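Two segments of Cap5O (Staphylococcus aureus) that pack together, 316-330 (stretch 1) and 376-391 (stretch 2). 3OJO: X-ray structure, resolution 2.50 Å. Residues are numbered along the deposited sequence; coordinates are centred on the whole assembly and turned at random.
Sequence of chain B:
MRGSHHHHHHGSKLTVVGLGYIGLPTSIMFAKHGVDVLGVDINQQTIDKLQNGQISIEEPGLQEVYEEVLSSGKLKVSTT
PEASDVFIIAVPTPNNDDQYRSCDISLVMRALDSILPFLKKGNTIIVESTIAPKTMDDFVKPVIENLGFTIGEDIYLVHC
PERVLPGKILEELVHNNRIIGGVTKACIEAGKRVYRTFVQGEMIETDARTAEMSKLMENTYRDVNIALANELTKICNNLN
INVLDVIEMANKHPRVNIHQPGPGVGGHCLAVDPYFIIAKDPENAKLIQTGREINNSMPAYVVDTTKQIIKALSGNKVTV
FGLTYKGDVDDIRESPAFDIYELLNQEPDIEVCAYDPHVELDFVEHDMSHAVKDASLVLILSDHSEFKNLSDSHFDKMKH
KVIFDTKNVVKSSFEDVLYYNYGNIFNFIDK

Stretch 1, residues 316-330: NKVTVFGLTYKGDVD
Stretch 2, residues 376-391: SLVLILSDHSEFKNLS

Phe321 lies at the apolar centre. Its side chain (chi1 -92°, between wells) shares a sheet face with Thr319, Val378 and Ile380, and Val378 CG1 sits over the ring, 3.8 Å from the Phe321 ring centroid. Phe387 (m) follows with its plane tilted 25° and its centroid 5.1 Å away, slid so far that the rings barely overlap; Leu390 CD1 closes the ring edge, 4.1 Å from Phe321 CE1. A flat, wide side chain suits a site lined by so many carbons. The opposite face carries Val318 (p), Val320 (t), Leu377 (t, p) and Leu379 (t, p), with Val318 CG2 3.9 Å from Leu377 CD2; beta-branched valine suits an extended strand, and the longer leucines reach across to fill the space beside it.

Strands 317-321 and 377-380 run parallel, their axes at 24°, pairing Val318 with Leu377 through Phe321 with Ile380 at CA-CA distances of 4.7 to 4.9 Å. Stretch 1 uses its odd residues: Thr319 N donates to Leu377 O (2.9 Å), Leu379 N to Thr319 O (2.7 Å), Phe321 N to Leu379 O (2.7 Å) and Leu381 N to Phe321 O (3.0 Å). Lys317 O accepts from Ser376 N (2.8 Å) and, weakly, from Leu377 N (3.5 Å).

Gly322 (phi 99°, psi 130°) follows the strand. A CB there would lie 2.2 Å from Ser382 CB and jam against the preceding carbonyl, so glycine fits. Ser382 (m) is small enough to point toward stretch 1, its OG donating to Thr324 O at 2.6 Å. Gly327 likewise lacks a CB that would meet Asp383 O at 2.4 Å.

At the polar edge, Asp328 (phi 60°, psi 28°; m) donates from N to His384 ND1 (2.8 Å), in the plane of that imidazole (m); the unprotonated ND1 gives histidine a ring acceptor for a backbone NH. The two carboxylate oxygens of Asp328 let it take both Ser385 groups at once, OG at OD1 (2.7 Å) and N at OD2 (2.8 Å). Asp328 OD2 also lies 3.1 Å from Glu386 OE1, an approach of like charges.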

ATOM      1  N   ASN B 316       5.662   5.972 -38.689  1.00 71.87           N
ATOM      2  CA  ASN B 316       6.579   6.349 -37.613  1.00 70.36           C
ATOM      3  C   ASN B 316       5.905   7.314 -36.621  1.00 70.04           C
ATOM      4  O   ASN B 316       6.392   7.479 -35.502  1.00 68.01           O
ATOM      5  CB  ASN B 316       7.823   7.029 -38.212  1.00 69.00           C
ATOM      6  CG  ASN B 316       8.912   6.086 -38.650  1.00 90.86           C
ATOM      7  OD1 ASN B 316       8.757   4.853 -38.668  1.00 87.93           O
ATOM      8  ND2 ASN B 316      10.062   6.647 -38.985  1.00 80.56           N
ATOM      9  N   LYS B 317       4.800   7.962 -37.056  1.00 64.43           N
ATOM     10  CA  LYS B 317       4.076   8.966 -36.293  1.00 63.15           C
ATOM     11  C   LYS B 317       3.253   8.477 -35.105  1.00 66.14           C
ATOM     12  O   LYS B 317       2.286   7.723 -35.268  1.00 65.46           O
ATOM     13  CB  LYS B 317       3.279   9.920 -37.195  1.00 64.82           C
ATOM     14  CG  LYS B 317       3.144  11.312 -36.585  1.00 74.20           C
ATOM     15  CD  LYS B 317       2.005  12.102 -37.184  1.00 85.16           C
ATOM     16  CE  LYS B 317       1.788  13.386 -36.427  1.00 95.47           C
ATOM     17  NZ  LYS B 317       0.639  14.152 -36.963  1.00106.57           N
ATOM     18  N   VAL B 318       3.652   8.946 -33.902  1.00 62.05           N
ATOM     19  CA  VAL B 318       2.980   8.702 -32.627  1.00 61.80           C
ATOM     20  C   VAL B 318       2.558  10.052 -32.069  1.00 64.11           C
ATOM     21  O   VAL B 318       3.404  10.939 -31.904  1.00 64.23           O
ATOM     22  CB  VAL B 318       3.781   7.853 -31.587  1.00 65.95           C
ATOM     23  CG1 VAL B 318       5.095   8.513 -31.200  1.00 66.12           C
ATOM     24  CG2 VAL B 318       2.939   7.569 -30.339  1.00 65.42           C
ATOM     25  N   THR B 319       1.249  10.212 -31.802  1.00 57.82           N
ATOM     26  CA  THR B 319       0.718  11.437 -31.218  1.00 55.86           C
ATOM     27  C   THR B 319       0.509  11.247 -29.718  1.00 55.39           C
ATOM     28  O   THR B 319      -0.344  10.471 -29.292  1.00 54.13           O
ATOM     29  CB  THR B 319      -0.552  11.918 -31.936  1.00 64.93           C
ATOM     30  OG1 THR B 319      -0.293  12.007 -33.332  1.00 71.85           O
ATOM     31  CG2 THR B 319      -1.031  13.264 -31.422  1.00 58.27           C
ATOM     32  N   VAL B 320       1.293  11.963 -28.926  1.00 50.57           N
ATOM     33  CA  VAL B 320       1.189  11.946 -27.469  1.00 49.41           C
ATOM     34  C   VAL B 320       0.005  12.854 -27.071  1.00 53.04           C
ATOM     35  O   VAL B 320      -0.118  13.975 -27.572  1.00 51.72           O
ATOM     36  CB  VAL B 320       2.544  12.349 -26.815  1.00 51.79           C
ATOM     37  CG1 VAL B 320       2.371  12.831 -25.377  1.00 51.26           C
ATOM     38  CG2 VAL B 320       3.550  11.205 -26.892  1.00 51.03           C
ATOM     39  N   PHE B 321      -0.877  12.334 -26.208  1.00 50.06           N
ATOM     40  CA  PHE B 321      -2.049  13.030 -25.674  1.00 49.56           C
ATOM     41  C   PHE B 321      -1.822  13.269 -24.170  1.00 51.26           C
ATOM     42  O   PHE B 321      -1.977  12.365 -23.355  1.00 49.84           O
ATOM     43  CB  PHE B 321      -3.322  12.204 -25.931  1.00 51.58           C
ATOM     44  CG  PHE B 321      -4.074  12.504 -27.204  1.00 53.62           C
ATOM     45  CD1 PHE B 321      -5.446  12.311 -27.276  1.00 56.75           C
ATOM     46  CD2 PHE B 321      -3.408  12.949 -28.341  1.00 57.47           C
ATOM     47  CE1 PHE B 321      -6.147  12.566 -28.459  1.00 58.11           C
ATOM     48  CE2 PHE B 321      -4.112  13.218 -29.524  1.00 60.82           C
ATOM     49  CZ  PHE B 321      -5.476  13.020 -29.574  1.00 58.46           C
ATOM     50  N   GLY B 322      -1.401  14.476 -23.836  1.00 47.66           N
ATOM     51  CA  GLY B 322      -1.092  14.871 -22.473  1.00 46.83           C
ATOM     52  C   GLY B 322       0.390  14.814 -22.165  1.00 49.41           C
ATOM     53  O   GLY B 322       1.049  13.811 -22.444  1.00 48.19           O
ATOM     54  N   LEU B 323       0.921  15.909 -21.601  1.00 46.83           N
ATOM     55  CA  LEU B 323       2.333  16.057 -21.228  1.00 46.60           C
ATOM     56  C   LEU B 323       2.497  16.355 -19.715  1.00 50.06           C
ATOM     57  O   LEU B 323       3.614  16.556 -19.240  1.00 50.33           O
ATOM     58  CB  LEU B 323       2.991  17.167 -22.056  1.00 46.86           C
ATOM     59  CG  LEU B 323       3.281  16.951 -23.552  1.00 51.42           C
ATOM     60  CD1 LEU B 323       3.892  18.194 -24.120  1.00 54.90           C
ATOM     61  CD2 LEU B 323       4.300  15.878 -23.771  1.00 50.69           C
ATOM     62  N   THR B 324       1.388  16.329 -18.967  1.00 45.93           N
ATOM     63  CA  THR B 324       1.355  16.620 -17.530  1.00 45.71           C
ATOM     64  C   THR B 324       1.173  15.367 -16.677  1.00 51.86           C
ATOM     65  O   THR B 324       0.595  14.389 -17.158  1.00 50.81           O
ATOM     66  CB  THR B 324       0.203  17.607 -17.232  1.00 47.20           C
ATOM     67  OG1 THR B 324      -1.049  16.998 -17.569  1.00 39.87           O
ATOM     68  CG2 THR B 324       0.369  18.941 -17.952  1.00 41.97           C
ATOM     69  N   TYR B 325       1.598  15.416 -15.389  1.00 51.76           N
ATOM     70  CA  TYR B 325       1.381  14.285 -14.479  1.00 53.47           C
ATOM     71  C   TYR B 325      -0.087  14.215 -14.100  1.00 59.19           C
ATOM     72  O   TYR B 325      -0.728  13.199 -14.350  1.00 61.46           O
ATOM     73  CB  TYR B 325       2.293  14.329 -13.236  1.00 56.21           C
ATOM     74  CG  TYR B 325       1.964  13.280 -12.177  1.00 61.03           C
ATOM     75  CD1 TYR B 325       2.020  11.914 -12.471  1.00 63.24           C
ATOM     76  CD2 TYR B 325       1.639  13.652 -10.874  1.00 62.14           C
ATOM     77  CE1 TYR B 325       1.724  10.949 -11.502  1.00 63.15           C
ATOM     78  CE2 TYR B 325       1.340  12.695  -9.898  1.00 63.21           C
ATOM     79  CZ  TYR B 325       1.397  11.343 -10.214  1.00 70.13           C
ATOM     80  OH  TYR B 325       1.125  10.397  -9.248  1.00 68.14           O
ATOM     81  N   LYS B 326      -0.626  15.296 -13.545  1.00 54.70           N
ATOM     82  CA  LYS B 326      -2.022  15.298 -13.165  1.00 54.48           C
ATOM     83  C   LYS B 326      -2.863  15.792 -14.336  1.00 59.09           C
ATOM     84  O   LYS B 326      -2.363  16.520 -15.198  1.00 60.16           O
ATOM     85  CB  LYS B 326      -2.256  16.133 -11.885  1.00 56.57           C
ATOM     86  CG  LYS B 326      -1.395  15.695 -10.707  1.00 66.53           C
ATOM     87  CD  LYS B 326      -1.669  16.484  -9.446  1.00 77.64           C
ATOM     88  CE  LYS B 326      -0.576  16.275  -8.420  1.00 91.57           C
ATOM     89  NZ  LYS B 326       0.687  16.982  -8.783  1.00 99.67           N
ATOM     90  N   GLY B 327      -4.118  15.364 -14.368  1.00 53.66           N
ATOM     91  CA  GLY B 327      -5.074  15.793 -15.371  1.00 53.39           C
ATOM     92  C   GLY B 327      -5.645  17.164 -15.063  1.00 58.19           C
ATOM     93  O   GLY B 327      -5.763  17.538 -13.899  1.00 59.20           O
ATOM     94  N   ASP B 328      -5.962  17.934 -16.109  1.00 55.20           N
ATOM     95  CA  ASP B 328      -6.545  19.277 -16.076  1.00 55.61           C
ATOM     96  C   ASP B 328      -5.692  20.328 -15.344  1.00 60.42           C
ATOM     97  O   ASP B 328      -6.213  21.330 -14.844  1.00 59.08           O
ATOM     98  CB  ASP B 328      -8.006  19.239 -15.588  1.00 57.67           C
ATOM     99  CG  ASP B 328      -8.859  18.198 -16.287  1.00 64.06           C
ATOM    100  OD1 ASP B 328      -9.489  17.385 -15.589  1.00 65.86           O
ATOM    101  OD2 ASP B 328      -8.921  18.220 -17.532  1.00 64.64           O
ATOM    102  N   VAL B 329      -4.366  20.103 -15.350  1.00 58.29           N
ATOM    103  CA  VAL B 329      -3.336  20.967 -14.781  1.00 58.18           C
ATOM    104  C   VAL B 329      -2.341  21.315 -15.914  1.00 63.15           C
ATOM    105  O   VAL B 329      -2.244  20.556 -16.881  1.00 61.79           O
ATOM    106  CB  VAL B 329      -2.692  20.339 -13.507  1.00 62.09           C
ATOM    107  CG1 VAL B 329      -1.660  19.270 -13.845  1.00 62.20           C
ATOM    108  CG2 VAL B 329      -2.092  21.405 -12.599  1.00 62.01           C
ATOM    109  N   ASP B 330      -1.679  22.493 -15.834  1.00 62.02           N
ATOM    110  CA  ASP B 330      -0.723  22.969 -16.844  1.00 62.98           C
ATOM    111  C   ASP B 330       0.762  22.721 -16.436  1.00 67.00           C
ATOM    112  O   ASP B 330       1.690  23.226 -17.087  1.00 66.37           O
ATOM    113  CB  ASP B 330      -0.994  24.456 -17.187  1.00 65.32           C
ATOM    114  CG  ASP B 330      -0.537  25.475 -16.152  1.00 82.28           C
ATOM    115  OD1 ASP B 330       0.118  26.470 -16.550  1.00 82.63           O
ATOM    116  OD2 ASP B 330      -0.854  25.292 -14.945  1.00 92.03           O
ATOM    117  N   SER B 376       0.125   6.744 -36.760  1.00 66.69           N
ATOM    118  CA  SER B 376      -0.114   5.305 -36.630  1.00 65.13           C
ATOM    119  C   SER B 376      -0.659   4.939 -35.236  1.00 64.92           C
ATOM    120  O   SER B 376      -1.396   3.961 -35.125  1.00 64.49           O
ATOM    121  CB  SER B 376       1.161   4.522 -36.913  1.00 69.08           C
ATOM    122  OG  SER B 376       1.619   4.774 -38.231  1.00 81.66           O
ATOM    123  N   LEU B 377      -0.316   5.729 -34.184  1.00 58.31           N
ATOM    124  CA  LEU B 377      -0.744   5.500 -32.794  1.00 56.11           C
ATOM    125  C   LEU B 377      -0.985   6.785 -31.992  1.00 56.68           C
ATOM    126  O   LEU B 377      -0.173   7.697 -32.048  1.00 56.10           O
ATOM    127  CB  LEU B 377       0.286   4.586 -32.071  1.00 55.53           C
ATOM    128  CG  LEU B 377       0.233   4.458 -30.533  1.00 59.24           C
ATOM    129  CD1 LEU B 377      -0.936   3.586 -30.057  1.00 59.41           C
ATOM    130  CD2 LEU B 377       1.555   3.965 -29.982  1.00 58.88           C
ATOM    131  N   VAL B 378      -2.107   6.845 -31.247  1.00 52.57           N
ATOM    132  CA  VAL B 378      -2.425   7.923 -30.286  1.00 51.46           C
ATOM    133  C   VAL B 378      -2.078   7.394 -28.884  1.00 51.48           C
ATOM    134  O   VAL B 378      -2.625   6.378 -28.427  1.00 50.12           O
ATOM    135  CB  VAL B 378      -3.856   8.513 -30.394  1.00 54.91           C
ATOM    136  CG1 VAL B 378      -4.359   9.055 -29.051  1.00 53.99           C
ATOM    137  CG2 VAL B 378      -3.893   9.610 -31.457  1.00 54.82           C
ATOM    138  N   LEU B 379      -1.109   8.046 -28.250  1.00 45.69           N
ATOM    139  CA  LEU B 379      -0.622   7.648 -26.940  1.00 44.41           C
ATOM    140  C   LEU B 379      -1.203   8.534 -25.840  1.00 47.24           C
ATOM    141  O   LEU B 379      -0.847   9.709 -25.752  1.00 46.45           O
ATOM    142  CB  LEU B 379       0.925   7.642 -26.933  1.00 43.71           C
ATOM    143  CG  LEU B 379       1.638   7.009 -25.739  1.00 47.36           C
ATOM    144  CD1 LEU B 379       1.215   5.547 -25.524  1.00 47.20           C
ATOM    145  CD2 LEU B 379       3.141   7.110 -25.902  1.00 47.80           C
ATOM    146  N   ILE B 380      -2.089   7.964 -24.994  1.00 43.46           N
ATOM    147  CA  ILE B 380      -2.666   8.727 -23.882  1.00 43.51           C
ATOM    148  C   ILE B 380      -1.856   8.583 -22.563  1.00 45.22           C
ATOM    149  O   ILE B 380      -1.820   7.518 -21.939  1.00 43.29           O
ATOM    150  CB  ILE B 380      -4.189   8.562 -23.721  1.00 46.72           C
ATOM    151  CG1 ILE B 380      -4.882   8.560 -25.093  1.00 46.12           C
ATOM    152  CG2 ILE B 380      -4.736   9.655 -22.788  1.00 49.35           C
ATOM    153  CD1 ILE B 380      -6.336   8.555 -25.060  1.00 51.67           C
ATOM    154  N   LEU B 381      -1.213   9.689 -22.168  1.00 40.66           N
ATOM    155  CA  LEU B 381      -0.315   9.786 -21.017  1.00 39.28           C
ATOM    156  C   LEU B 381      -0.811  10.661 -19.866  1.00 44.12           C
ATOM    157  O   LEU B 381      -0.232  10.579 -18.778  1.00 41.78           O
ATOM    158  CB  LEU B 381       1.094  10.221 -21.456  1.00 38.01           C
ATOM    159  CG  LEU B 381       1.772   9.459 -22.581  1.00 39.40           C
ATOM    160  CD1 LEU B 381       3.055  10.102 -22.914  1.00 37.22           C
ATOM    161  CD2 LEU B 381       1.975   7.985 -22.227  1.00 41.90           C
ATOM    162  N   SER B 382      -1.910  11.439 -20.079  1.00 43.74           N
ATOM    163  CA  SER B 382      -2.552  12.282 -19.050  1.00 44.55           C
ATOM    164  C   SER B 382      -4.050  12.035 -18.988  1.00 49.20           C
ATOM    165  O   SER B 382      -4.656  11.760 -20.015  1.00 49.81           O
ATOM    166  CB  SER B 382      -2.268  13.762 -19.289  1.00 47.30           C
ATOM    167  OG  SER B 382      -0.869  13.997 -19.271  1.00 54.30           O
ATOM    168  N   ASP B 383      -4.643  12.112 -17.792  1.00 46.55           N
ATOM    169  CA  ASP B 383      -6.079  11.890 -17.609  1.00 47.13           C
ATOM    170  C   ASP B 383      -6.911  13.211 -17.627  1.00 53.27           C
ATOM    171  O   ASP B 383      -7.732  13.470 -16.737  1.00 53.04           O
ATOM    172  CB  ASP B 383      -6.371  10.986 -16.378  1.00 48.86           C
ATOM    173  CG  ASP B 383      -5.908  11.508 -15.026  1.00 59.02           C
ATOM    174  OD1 ASP B 383      -5.223  12.560 -14.988  1.00 60.50           O
ATOM    175  OD2 ASP B 383      -6.200  10.852 -14.011  1.00 66.48           O
ATOM    176  N   HIS B 384      -6.700  14.025 -18.679  1.00 50.32           N
ATOM    177  CA  HIS B 384      -7.428  15.265 -18.902  1.00 50.71           C
ATOM    178  C   HIS B 384      -8.898  14.959 -19.165  1.00 57.99           C
ATOM    179  O   HIS B 384      -9.199  14.004 -19.884  1.00 57.79           O
ATOM    180  CB  HIS B 384      -6.837  16.023 -20.094  1.00 50.86           C
ATOM    181  CG  HIS B 384      -5.451  16.527 -19.870  1.00 53.47           C
ATOM    182  ND1 HIS B 384      -5.105  17.193 -18.710  1.00 54.85           N
ATOM    183  CD2 HIS B 384      -4.383  16.497 -20.694  1.00 55.47           C
ATOM    184  CE1 HIS B 384      -3.834  17.517 -18.845  1.00 54.85           C
ATOM    185  NE2 HIS B 384      -3.355  17.124 -20.024  1.00 55.57           N
ATOM    186  N   SER B 385      -9.808  15.759 -18.570  1.00 57.31           N
ATOM    187  CA  SER B 385     -11.272  15.633 -18.697  1.00 57.72           C
ATOM    188  C   SER B 385     -11.733  15.534 -20.149  1.00 61.99           C
ATOM    189  O   SER B 385     -12.630  14.746 -20.455  1.00 61.53           O
ATOM    190  CB  SER B 385     -11.960  16.805 -18.010  1.00 62.35           C
ATOM    191  OG  SER B 385     -11.901  16.653 -16.601  1.00 74.36           O
ATOM    192  N   GLU B 386     -11.071  16.300 -21.041  1.00 58.88           N
ATOM    193  CA  GLU B 386     -11.327  16.358 -22.482  1.00 58.26           C
ATOM    194  C   GLU B 386     -11.183  15.002 -23.151  1.00 61.67           C
ATOM    195  O   GLU B 386     -11.884  14.727 -24.125  1.00 61.69           O
ATOM    196  CB  GLU B 386     -10.387  17.371 -23.159  1.00 59.68           C
ATOM    197  CG  GLU B 386     -10.559  18.803 -22.665  1.00 72.00           C
ATOM    198  CD  GLU B 386      -9.615  19.259 -21.568  1.00 91.11           C
ATOM    199  OE1 GLU B 386      -9.442  18.518 -20.571  1.00 71.70           O
ATOM    200  OE2 GLU B 386      -9.081  20.386 -21.689  1.00 87.99           O
ATOM    201  N   PHE B 387     -10.286  14.156 -22.623  1.00 58.15           N
ATOM    202  CA  PHE B 387      -9.984  12.828 -23.161  1.00 57.60           C
ATOM    203  C   PHE B 387     -11.021  11.752 -22.819  1.00 62.16           C
ATOM    204  O   PHE B 387     -10.987  10.671 -23.403  1.00 62.10           O
ATOM    205  CB  PHE B 387      -8.563  12.395 -22.755  1.00 58.92           C
ATOM    206  CG  PHE B 387      -7.402  13.261 -23.215  1.00 60.21           C
ATOM    207  CD1 PHE B 387      -6.148  13.141 -22.620  1.00 63.06           C
ATOM    208  CD2 PHE B 387      -7.543  14.145 -24.284  1.00 61.69           C
ATOM    209  CE1 PHE B 387      -5.062  13.907 -23.070  1.00 63.86           C
ATOM    210  CE2 PHE B 387      -6.458  14.912 -24.726  1.00 64.59           C
ATOM    211  CZ  PHE B 387      -5.225  14.788 -24.117  1.00 62.69           C
ATOM    212  N   LYS B 388     -11.950  12.050 -21.893  1.00 59.49           N
ATOM    213  CA  LYS B 388     -12.982  11.104 -21.442  1.00 59.84           C
ATOM    214  C   LYS B 388     -13.992  10.812 -22.535  1.00 66.87           C
ATOM    215  O   LYS B 388     -14.206   9.650 -22.888  1.00 66.89           O
ATOM    216  CB  LYS B 388     -13.667  11.598 -20.145  1.00 61.90           C
ATOM    217  CG  LYS B 388     -12.709  11.711 -18.957  1.00 76.58           C
ATOM    218  CD  LYS B 388     -13.334  12.375 -17.751  1.00 87.74           C
ATOM    219  CE  LYS B 388     -12.337  12.493 -16.622  1.00100.56           C
ATOM    220  NZ  LYS B 388     -12.960  13.042 -15.386  1.00110.63           N
ATOM    221  N   ASN B 389     -14.502  11.889 -23.153  1.00 66.32           N
ATOM    222  CA  ASN B 389     -15.518  11.882 -24.195  1.00 66.79           C
ATOM    223  C   ASN B 389     -14.937  12.169 -25.583  1.00 73.78           C
ATOM    224  O   ASN B 389     -15.107  13.271 -26.124  1.00 74.57           O
ATOM    225  CB  ASN B 389     -16.631  12.856 -23.815  1.00 65.96           C
ATOM    226  CG  ASN B 389     -17.204  12.598 -22.436  1.00 87.15           C
ATOM    227  OD1 ASN B 389     -17.987  11.654 -22.221  1.00 78.77           O
ATOM    228  ND2 ASN B 389     -16.811  13.424 -21.465  1.00 76.57           N
ATOM    229  N   LEU B 390     -14.232  11.163 -26.150  1.00 71.21           N
ATOM    230  CA  LEU B 390     -13.626  11.224 -27.484  1.00 71.52           C
ATOM    231  C   LEU B 390     -14.282  10.167 -28.384  1.00 78.00           C
ATOM    232  O   LEU B 390     -14.323   8.993 -28.016  1.00 77.92           O
ATOM    233  CB  LEU B 390     -12.087  10.998 -27.444  1.00 71.10           C
ATOM    234  CG  LEU B 390     -11.180  12.004 -26.698  1.00 74.47           C
ATOM    235  CD1 LEU B 390      -9.742  11.529 -26.703  1.00 73.88           C
ATOM    236  CD2 LEU B 390     -11.232  13.395 -27.314  1.00 76.12           C
ATOM    237  N   SER B 391     -14.801  10.585 -29.551  1.00 75.97           N
ATOM    238  CA  SER B 391     -15.447   9.704 -30.532  1.00 76.12           C
ATOM    239  C   SER B 391     -14.483   9.399 -31.689  1.00 78.79           C
ATOM    240  O   SER B 391     -13.408   9.984 -31.739  1.00 78.29           O
ATOM    241  CB  SER B 391     -16.728  10.347 -31.061  1.00 80.84           C
ATOM    242  OG  SER B 391     -17.542   9.390 -31.720  1.00 92.86           O
TER
HETATM  243  O   HOH W   1       0.630  11.379 -16.531  1.00 38.10           O